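Local coordinates for putative spindle pole body component alp6 protein (Chaetomium thermophilum, PDB 6L7R), which probably takes part, as a GCP3 of the gamma-tubulin complex, in binding gamma-tubulin and microtubule minus ends, here represented by its helical N-terminal piece, at residues 34-37 against 38-42. Sequence-based numbering, arbitrary orientation.
Sequences RRQA and VFDLV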
loop_
_atom_site.group_PDB
_atom_site.type_symbol
_atom_site.label_atom_id
_atom_site.label_comp_id
_atom_site.label_asym_id
_atom_site.label_seq_id
_atom_site.Cartn_x
_atom_site.Cartn_y
_atom_site.Cartn_z
ATOM N N ARG A 34 1.521 -19.050 11.419
ATOM C CA ARG A 34 0.771 -17.811 11.257
ATOM C C ARG A 34 1.180 -17.072 9.983
ATOM O O ARG A 34 0.321 -16.620 9.220
ATOM C CB ARG A 34 0.983 -16.923 12.480
ATOM C CG ARG A 34 0.504 -17.567 13.772
ATOM C CD ARG A 34 0.668 -16.614 14.953
ATOM N NE ARG A 34 0.231 -17.252 16.191
ATOM C CZ ARG A 34 0.985 -17.334 17.282
ATOM N NH1 ARG A 34 2.197 -16.799 17.304
ATOM N NH2 ARG A 34 0.518 -17.927 18.366
ATOM N N ARG A 35 2.487 -16.963 9.724
ATOM C CA ARG A 35 2.935 -16.286 8.505
ATOM C C ARG A 35 2.369 -16.953 7.252
ATOM O O ARG A 35 1.933 -16.269 6.318
ATOM C CB ARG A 35 4.462 -16.249 8.443
ATOM C CG ARG A 35 4.987 -15.788 7.079
ATOM C CD ARG A 35 6.515 -15.760 6.990
ATOM N NE ARG A 35 7.081 -14.799 7.929
ATOM C CZ ARG A 35 7.298 -13.514 7.649
ATOM N NH1 ARG A 35 6.991 -13.026 6.450
ATOM N NH2 ARG A 35 7.809 -12.709 8.578
ATOM N N GLN A 36 2.361 -18.290 7.206
ATOM C CA GLN A 36 1.826 -18.957 6.025
ATOM C C GLN A 36 0.333 -18.677 5.863
ATOM O O GLN A 36 -0.145 -18.437 4.745
ATOM C CB GLN A 36 2.085 -20.462 6.102
ATOM C CG GLN A 36 2.048 -21.154 4.737
ATOM C CD GLN A 36 2.981 -20.503 3.722
ATOM O OE1 GLN A 36 4.183 -20.392 3.953
ATOM N NE2 GLN A 36 2.427 -20.067 2.594
ATOM N N ALA A 37 -0.418 -18.705 6.969
ATOM C CA ALA A 37 -1.849 -18.423 6.900
ATOM C C ALA A 37 -2.098 -16.990 6.442
ATOM O O ALA A 37 -3.027 -16.720 5.664
ATOM C CB ALA A 37 -2.494 -18.664 8.269
ATOM N N VAL A 38 -1.283 -16.059 6.925
ATOM C CA VAL A 38 -1.441 -14.669 6.514
ATOM C C VAL A 38 -1.060 -14.520 5.050
ATOM O O VAL A 38 -1.747 -13.839 4.281
ATOM C CB VAL A 38 -0.606 -13.744 7.417
ATOM C CG1 VAL A 38 -0.708 -12.312 6.935
ATOM C CG2 VAL A 38 -1.089 -13.835 8.849
ATOM N N PHE A 39 0.022 -15.182 4.640
ATOM C CA PHE A 39 0.469 -15.098 3.255
ATOM C C PHE A 39 -0.625 -15.572 2.305
ATOM O O PHE A 39 -0.877 -14.946 1.266
ATOM C CB PHE A 39 1.741 -15.924 3.072
ATOM C CG PHE A 39 2.351 -15.793 1.709
ATOM C CD1 PHE A 39 2.047 -16.708 0.704
ATOM C CD2 PHE A 39 3.212 -14.745 1.426
ATOM C CE1 PHE A 39 2.605 -16.585 -0.573
ATOM C CE2 PHE A 39 3.780 -14.616 0.152
ATOM C CZ PHE A 39 3.471 -15.539 -0.845
ATOM N N ASP A 40 -1.286 -16.676 2.658
ATOM C CA ASP A 40 -2.335 -17.237 1.817
ATOM C C ASP A 40 -3.531 -16.303 1.742
ATOM O O ASP A 40 -4.154 -16.161 0.681
ATOM C CB ASP A 40 -2.756 -18.607 2.358
ATOM C CG ASP A 40 -1.716 -19.685 2.093
ATOM O OD1 ASP A 40 -0.554 -19.339 1.767
ATOM O OD2 ASP A 40 -2.060 -20.877 2.223
ATOM N N LEU A 41 -3.867 -15.655 2.860
ATOM C CA LEU A 41 -4.924 -14.652 2.850
ATOM C C LEU A 41 -4.565 -13.486 1.938
ATOM O O LEU A 41 -5.390 -13.031 1.138
ATOM C CB LEU A 41 -5.189 -14.144 4.260
ATOM C CG LEU A 41 -6.207 -13.007 4.312
ATOM C CD1 LEU A 41 -7.588 -13.518 3.940
ATOM C CD2 LEU A 41 -6.212 -12.364 5.686
ATOM N N VAL A 42 -3.337 -12.982 2.050
ATOM C CA VAL A 42 -2.948 -11.847 1.212
ATOM C C VAL A 42 -3.062 -12.225 -0.256
ATOM O O VAL A 42 -3.608 -11.470 -1.070
ATOM C CB VAL A 42 -1.528 -11.367 1.562
ATOM C CG1 VAL A 42 -1.076 -10.271 0.571
ATOM C CG2 VAL A 42 -1.474 -10.844 2.989
#
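Phe-39 N donates to Arg-35 O at 2.8 Å, the shortest bond in the i to i+4 ladder of the alpha-helix 29-47. The next rung joins Asp-40 N to Gln-36 O at 3.0 Å, and the same two residues are also linked through their side chains, NE2 of Gln-36 donating to OD1 of Asp-40 at 3.2 Å. The amide donates nearly within its own plane and meets OD1 on the syn side, 29° out of the carboxylate plane. Gln-36 suits the place because its chain is long and flexible enough to fold over: CG stands anti to the backbone N (chi1 -158°), and a bend at chi2 brings NE2 forward, toward the next turn and Asp-40. The short side chain of Asp-40 keeps OD1 close to the preceding turn, where that amide can meet it. NE2 also lies beside the Phe-39 ring, oblique to it and 3.9 Å from CD1. An alanine at Asp-40 removes OD1, and the Gln-36 amide, left without that acceptor, would probably be freer to turn away from the Phe-39 ring.

The helix is packed on more than one side. Phe-39, broad and apolar, packs on Asn-10, Ile-13 and Asp-14 of helix 6-20, while Arg-35 extends NH1 to the carbonyl of Asp-14; Gln-36 and Asp-40 each rest against an aromatic side chain of a different protein in the assembly. Ala-37, small and buried, keeps its bulk to one methyl, and its backbone O accepts a hydrogen bond from Leu-41 N at 3.1 Å. Apolar Val-38 suits a buried place between Ile-17 of helix 6-20 and an apolar side chain of the other protein. Its CG1 is anti to the backbone N (chi1 177°), which leaves CG2 beside that N and 3.1 Å from Arg-34 O, the acceptor of Val-38 N.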